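Local coordinates for esterase (Uncultured bacterium, PDB 5EGN) that hydrolyses N-acyl homoserine lactones, the signal molecules of bacterial quorum sensing, as a lactonase of the alpha/beta hydrolase fold, at the interface of chains A and B. Numbering follows the deposited sequence. Chains: chain A/B, Esterase.

Contact 1: the interface of chains A and B. Residues chain A 31, 34, 164, 168, 174; chain B 36, 40.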
loop_
_atom_site.group_PDB
_atom_site.type_symbol
_atom_site.label_atom_id
_atom_site.label_comp_id
_atom_site.label_asym_id
_atom_site.label_seq_id
_atom_site.Cartn_x
_atom_site.Cartn_y
_atom_site.Cartn_z
ATOM N N ASN A 31 -8.762 2.580 0.448
ATOM C CA ASN A 31 -8.644 1.361 1.240
ATOM C C ASN A 31 -7.409 1.391 2.132
ATOM O O ASN A 31 -6.743 2.419 2.247
ATOM C CB ASN A 31 -8.611 0.123 0.342
ATOM C CG ASN A 31 -7.491 0.166 -0.677
ATOM O OD1 ASN A 31 -6.322 -0.037 -0.346
ATOM N ND2 ASN A 31 -7.846 0.413 -1.930
ATOM N N ILE A 34 -3.480 2.841 1.657
ATOM C CA ILE A 34 -3.084 4.219 1.964
ATOM C C ILE A 34 -2.180 4.348 3.200
ATOM O O ILE A 34 -1.495 5.358 3.363
ATOM C CB ILE A 34 -4.335 5.122 2.166
ATOM C CG1 ILE A 34 -3.991 6.602 1.962
ATOM C CG2 ILE A 34 -4.959 4.891 3.537
ATOM C CD1 ILE A 34 -5.192 7.520 2.001
ATOM N N VAL A 164 -3.561 8.572 -7.677
ATOM C CA VAL A 164 -4.056 7.338 -7.074
ATOM C C VAL A 164 -5.415 7.556 -6.408
ATOM O O VAL A 164 -6.240 6.639 -6.352
ATOM C CB VAL A 164 -3.047 6.755 -6.044
ATOM C CG1 VAL A 164 -3.008 7.584 -4.768
ATOM C CG2 VAL A 164 -3.389 5.311 -5.721
ATOM N N HIS A 168 -8.868 5.677 -7.214
ATOM C CA HIS A 168 -9.599 4.916 -6.200
ATOM C C HIS A 168 -11.106 4.821 -6.453
ATOM O O HIS A 168 -11.690 3.746 -6.315
ATOM C CB HIS A 168 -9.358 5.518 -4.814
ATOM C CG HIS A 168 -8.231 4.880 -4.064
ATOM N ND1 HIS A 168 -8.230 3.546 -3.717
ATOM C CD2 HIS A 168 -7.073 5.392 -3.584
ATOM C CE1 HIS A 168 -7.119 3.264 -3.060
ATOM N NE2 HIS A 168 -6.400 4.367 -2.966
ATOM N N ASN A 174 -12.655 -1.560 -6.424
ATOM C CA ASN A 174 -12.269 -0.995 -5.138
ATOM C C ASN A 174 -13.413 -0.219 -4.498
ATOM O O ASN A 174 -13.672 -0.342 -3.302
ATOM C CB ASN A 174 -11.048 -0.087 -5.305
ATOM C CG ASN A 174 -10.683 0.645 -4.030
ATOM O OD1 ASN A 174 -10.088 0.070 -3.120
ATOM N ND2 ASN A 174 -11.030 1.926 -3.962
ATOM N N TYR B 36 1.279 0.481 -4.443
ATOM C CA TYR B 36 0.072 1.265 -4.151
ATOM C C TYR B 36 -0.204 2.341 -5.191
ATOM O O TYR B 36 -1.342 2.515 -5.623
ATOM C CB TYR B 36 0.158 1.914 -2.758
ATOM C CG TYR B 36 -1.043 2.787 -2.427
ATOM C CD1 TYR B 36 -2.285 2.221 -2.164
ATOM C CD2 TYR B 36 -0.940 4.174 -2.402
ATOM C CE1 TYR B 36 -3.389 3.008 -1.880
ATOM C CE2 TYR B 36 -2.041 4.970 -2.116
ATOM C CZ TYR B 36 -3.260 4.379 -1.857
ATOM O OH TYR B 36 -4.356 5.160 -1.573
ATOM N N PHE B 40 -3.720 1.059 -8.692
ATOM C CA PHE B 40 -5.056 1.585 -8.953
ATOM C C PHE B 40 -5.167 2.523 -10.163
ATOM O O PHE B 40 -6.193 2.510 -10.845
ATOM C CB PHE B 40 -5.585 2.277 -7.696
ATOM C CG PHE B 40 -5.774 1.340 -6.538
ATOM C CD1 PHE B 40 -6.923 0.573 -6.434
ATOM C CD2 PHE B 40 -4.795 1.207 -5.568
ATOM C CE1 PHE B 40 -7.097 -0.298 -5.378
ATOM C CE2 PHE B 40 -4.963 0.338 -4.510
ATOM C CZ PHE B 40 -6.115 -0.416 -4.415
#

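Contact 2: the interface of chains A and B. Residues chain A 37, 158, 249-250; chain B 37, 160-161, 164, 246.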
loop_
_atom_site.group_PDB
_atom_site.type_symbol
_atom_site.label_atom_id
_atom_site.label_comp_id
_atom_site.label_asym_id
_atom_site.label_seq_id
_atom_site.Cartn_x
_atom_site.Cartn_y
_atom_site.Cartn_z
ATOM N N PHE A 37 3.014 3.616 4.409
ATOM C CA PHE A 37 4.184 4.196 5.053
ATOM C C PHE A 37 4.065 4.246 6.574
ATOM O O PHE A 37 5.045 4.524 7.263
ATOM C CB PHE A 37 4.451 5.602 4.519
ATOM C CG PHE A 37 4.823 5.641 3.067
ATOM C CD1 PHE A 37 6.058 5.183 2.637
ATOM C CD2 PHE A 37 3.937 6.142 2.131
ATOM C CE1 PHE A 37 6.398 5.223 1.295
ATOM C CE2 PHE A 37 4.270 6.186 0.791
ATOM C CZ PHE A 37 5.502 5.726 0.372
ATOM N N ARG A 158 4.447 15.696 -5.465
ATOM C CA ARG A 158 3.852 14.357 -5.435
ATOM C C ARG A 158 2.495 14.281 -6.144
ATOM O O ARG A 158 1.461 14.152 -5.490
ATOM C CB ARG A 158 3.690 13.876 -3.987
ATOM C CG ARG A 158 4.923 14.052 -3.112
ATOM C CD ARG A 158 4.789 13.296 -1.798
ATOM N NE ARG A 158 5.883 13.596 -0.880
ATOM C CZ ARG A 158 6.485 12.695 -0.108
ATOM N NH1 ARG A 158 6.104 11.426 -0.145
ATOM N NH2 ARG A 158 7.471 13.063 0.698
ATOM N N PRO A 249 4.702 11.822 4.875
ATOM C CA PRO A 249 4.569 10.584 5.656
ATOM C C PRO A 249 5.417 10.521 6.928
ATOM O O PRO A 249 4.891 10.161 7.979
ATOM C CB PRO A 249 5.015 9.504 4.666
ATOM C CG PRO A 249 4.747 10.090 3.326
ATOM C CD PRO A 249 5.070 11.543 3.476
ATOM N N SER A 250 6.701 10.855 6.833
ATOM C CA SER A 250 7.600 10.769 7.983
ATOM C C SER A 250 7.192 11.712 9.115
ATOM O O SER A 250 7.280 11.357 10.292
ATOM C CB SER A 250 9.040 11.057 7.558
ATOM O OG SER A 250 9.590 9.965 6.843
ATOM N N PHE B 37 0.836 3.057 -5.600
ATOM C CA PHE B 37 0.652 4.160 -6.533
ATOM C C PHE B 37 0.565 3.711 -7.988
ATOM O O PHE B 37 0.254 4.514 -8.867
ATOM C CB PHE B 37 1.778 5.179 -6.384
ATOM C CG PHE B 37 1.727 5.959 -5.103
ATOM C CD1 PHE B 37 0.811 6.986 -4.933
ATOM C CD2 PHE B 37 2.596 5.664 -4.070
ATOM C CE1 PHE B 37 0.769 7.704 -3.751
ATOM C CE2 PHE B 37 2.559 6.377 -2.887
ATOM C CZ PHE B 37 1.644 7.398 -2.729
ATOM N N GLU B 160 10.646 8.437 4.226
ATOM C CA GLU B 160 9.665 7.410 4.554
ATOM C C GLU B 160 9.882 6.123 3.758
ATOM O O GLU B 160 9.448 5.052 4.177
ATOM C CB GLU B 160 8.247 7.934 4.313
ATOM C CG GLU B 160 7.950 8.337 2.873
ATOM C CD GLU B 160 8.329 9.775 2.571
ATOM O OE1 GLU B 160 8.992 10.408 3.418
ATOM O OE2 GLU B 160 7.957 10.274 1.488
ATOM N N ILE B 161 10.549 6.231 2.613
ATOM C CA ILE B 161 10.830 5.068 1.775
ATOM C C ILE B 161 11.866 4.151 2.427
ATOM O O ILE B 161 11.640 2.947 2.583
ATOM C CB ILE B 161 11.323 5.491 0.376
ATOM C CG1 ILE B 161 10.235 6.278 -0.356
ATOM C CG2 ILE B 161 11.736 4.274 -0.437
ATOM C CD1 ILE B 161 10.626 6.709 -1.755
ATOM N N VAL B 164 10.297 2.699 5.641
ATOM C CA VAL B 164 9.372 1.586 5.456
ATOM C C VAL B 164 10.109 0.340 4.964
ATOM O O VAL B 164 9.714 -0.790 5.270
ATOM C CB VAL B 164 8.221 1.948 4.474
ATOM C CG1 VAL B 164 8.719 2.038 3.043
ATOM C CG2 VAL B 164 7.097 0.932 4.574
ATOM N N LEU B 246 8.416 3.947 -6.208
ATOM C CA LEU B 246 8.185 4.708 -4.983
ATOM C C LEU B 246 8.892 6.061 -5.002
ATOM O O LEU B 246 8.360 7.052 -4.502
ATOM C CB LEU B 246 8.644 3.915 -3.759
ATOM C CG LEU B 246 7.692 2.866 -3.187
ATOM C CD1 LEU B 246 8.252 2.321 -1.884
ATOM C CD2 LEU B 246 6.307 3.454 -2.976
#

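Contact 3: the interface of chains A and B. Residues chain A 17, 40-41, 43-44; chain B 167, 170-171.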
loop_
_atom_site.group_PDB
_atom_site.type_symbol
_atom_site.label_atom_id
_atom_site.label_comp_id
_atom_site.label_asym_id
_atom_site.label_seq_id
_atom_site.Cartn_x
_atom_site.Cartn_y
_atom_site.Cartn_z
ATOM N N GLY A 17 2.905 -7.279 13.798
ATOM C CA GLY A 17 3.582 -6.862 15.015
ATOM C C GLY A 17 2.839 -7.118 16.314
ATOM O O GLY A 17 1.743 -7.677 16.318
ATOM N N PHE A 40 4.059 -0.467 8.584
ATOM C CA PHE A 40 5.200 -1.311 8.920
ATOM C C PHE A 40 6.225 -0.677 9.873
ATOM O O PHE A 40 6.780 -1.382 10.716
ATOM C CB PHE A 40 5.882 -1.773 7.628
ATOM C CG PHE A 40 4.965 -2.530 6.712
ATOM C CD1 PHE A 40 4.722 -3.878 6.914
ATOM C CD2 PHE A 40 4.323 -1.890 5.665
ATOM C CE1 PHE A 40 3.868 -4.577 6.082
ATOM C CE2 PHE A 40 3.468 -2.583 4.829
ATOM C CZ PHE A 40 3.240 -3.929 5.038
ATOM N N PRO A 41 6.499 0.637 9.745
ATOM C CA PRO A 41 7.337 1.228 10.795
ATOM C C PRO A 41 6.705 1.126 12.183
ATOM O O PRO A 41 7.412 0.878 13.159
ATOM C CB PRO A 41 7.462 2.689 10.357
ATOM C CG PRO A 41 7.359 2.629 8.880
ATOM C CD PRO A 41 6.349 1.552 8.597
ATOM N N ALA A 43 4.675 -1.181 12.985
ATOM C CA ALA A 43 4.584 -2.609 13.270
ATOM C C ALA A 43 5.819 -3.086 14.026
ATOM O O ALA A 43 5.839 -4.190 14.568
ATOM C CB ALA A 43 4.410 -3.401 11.988
ATOM N N GLN A 44 6.849 -2.248 14.055
ATOM C CA GLN A 44 8.082 -2.573 14.762
ATOM C C GLN A 44 7.917 -2.394 16.268
ATOM O O GLN A 44 8.567 -3.076 17.057
ATOM C CB GLN A 44 9.239 -1.704 14.261
ATOM C CG GLN A 44 9.536 -1.836 12.777
ATOM C CD GLN A 44 10.742 -1.021 12.354
ATOM O OE1 GLN A 44 10.632 -0.098 11.549
ATOM N NE2 GLN A 44 11.904 -1.359 12.901
ATOM N N ALA B 167 11.704 -1.125 7.799
ATOM C CA ALA B 167 10.617 -1.684 8.592
ATOM C C ALA B 167 10.210 -3.063 8.086
ATOM O O ALA B 167 9.845 -3.935 8.875
ATOM C CB ALA B 167 9.423 -0.747 8.580
ATOM N N SER B 170 12.267 -5.877 9.518
ATOM C CA SER B 170 12.355 -5.809 10.972
ATOM C C SER B 170 11.069 -6.302 11.627
ATOM O O SER B 170 11.026 -6.533 12.836
ATOM C CB SER B 170 12.664 -4.382 11.424
ATOM O OG SER B 170 13.935 -3.967 10.956
ATOM N N VAL B 171 10.025 -6.461 10.820
ATOM C CA VAL B 171 8.753 -6.985 11.300
ATOM C C VAL B 171 8.560 -8.420 10.823
ATOM O O VAL B 171 8.237 -8.652 9.658
ATOM C CB VAL B 171 7.569 -6.122 10.826
ATOM C CG1 VAL B 171 6.257 -6.676 11.362
ATOM C CG2 VAL B 171 7.759 -4.682 11.268
#

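Contact 1: the interface of chains A and B
B:Tyr36 and B:Phe40 have helix-like backbone angles (phi/psi -53/-44° and -90/-36°) and stand about one helical turn apart, at the start of helix 36-39 and just after it, which turns both rings toward A:His168 and the 3-10 turn 32-35 of chain A. The B:Tyr36 ring lies beside A:Ile34, pointing the same way. Its phenol OH meets NE2 of the A:His168 imidazole at 2.6 Å in a hydrogen bond whose donor the structure does not settle. A:Val164 comes in at about a right angle and lays CG2 on one face of the tyrosine, toward the rim. The imidazole works on two fronts, since its CE1 also stands 3.8 Å above the centre of the B:Phe40 ring. At that ring's far end lies the amide of A:Asn31, its plane turned 41° from the ring. Hydrogen bonds within chain A link the two asparagines that meet B:Phe40, A:Asn31 ND2 donating to A:Asn174 OD1 (2.6 Å) from above the carbonyl plane, and tie A:Asn174 ND2 to the backbone O of A:His168 (3.0 Å). The patch thus inserts two aromatic side chains of one subunit into the other and probably helps hold together the two subunits of the deposited assembly.

Contact 2: the interface of chains A and B
A:Arg158 and B:Glu160 supply the charged part of this contact, a salt bridge made end-on. Both terminal guanidinium nitrogens of A:Arg158 converge on one carboxylate oxygen, NH1 at 2.7 Å and NH2 at 2.9 Å from B:Glu160 OE2. That oxygen lies almost in the guanidinium plane; NH1 approaches it nearly along the C-O bond, whereas NH2 comes from the syn side, tilted somewhat out of the carboxylate plane. The arginine is extended from CG to NE, while the glutamate bends at chi2 (-87°), which turns its carboxylate toward the arginine. Paired charges here are likely to stabilise the ionised forms of both groups.

Apolar packing flanks the glutamate stem. A:Pro249 presses its ring on the methylenes, CB lying 3.6 Å from B:Glu160 CB. On an adjacent side of the stem sits the A:Phe37 ring, which receives B:Glu160 CG over one face, toward the rim, with ring and carboxylate planes nearly perpendicular (89°). The ring's other neighbours are more distant: B:Leu246 CD2 stands 4.1 Å from A:Phe37 CZ, B:Val164 CG1 comes near CD1, and the two Phe37 side chains cross at about a right angle, nearest at their CE2 atoms.

In the fold, A:Phe37 belongs to helix 36-39 and A:Pro249 starts helix 249-257, while B:Glu160 lies at the beginning of helix 159-168, whose first turns face both elements of the partner.

Contact 3: the interface of chains A and B
A:Gln44 and B:Ala167 meet in the close-packed part of this contact, where the loop after helix 36-39 of chain A covers the end of helix 159-168 of chain B. The B:Ala167 methyl sits in the corner formed by the A:Gln44 amide and the backbone of A:Phe40 and A:Pro41, with CB 3.6 Å from A:Pro41 CA and 3.8 Å from A:Phe40 CB. A:Gln44 runs extended beyond CG (chi2 -176°), which carries its amide across to B:Ala167 and to B:Ser170, whose CB lies 3.4 Å from A:Gln44 NE2. The glutamine stem crosses the valine at about a right angle, A:Gln44 CG lying 3.7 Å from B:Val171 CG2. Replacing A:Gln44 by an alanine would probably open a gap over B:Ala167 and B:Ser170 and leave the valine methyl less covered. Packing is looser at two margins. At one, the B:Ser170 hydroxyl OG is 3.8 Å from A:Gln44 NE2. At the other, A:Gly17 makes a peripheral approach, its N lying 4.2 Å from B:Val171 CG1. Between these margins B:Val171 spreads both methyls against A:Ala43: CG2 is 3.7 Å from the alanine CB and CG1 is 3.8 Å from that same carbon.

The centres of the C-alpha atoms lie about 14 Å apart for contacts 1 and 2, 15 Å for contacts 2 and 3, and 22 Å for contacts 1 and 3, so contact 2 is near both others. Helix 159-168 and the segment from helix 36-39 into the following loop recur in all three. Val164 from opposite chains serves contacts 1 and 2, and Phe40 from opposite chains serves contacts 1 and 3. Because the interface is two-fold symmetric, every patch has a twin with the chains exchanged. Such reciprocal use of the same elements is consistent with a dimer, although the structure alone does not establish one in solution.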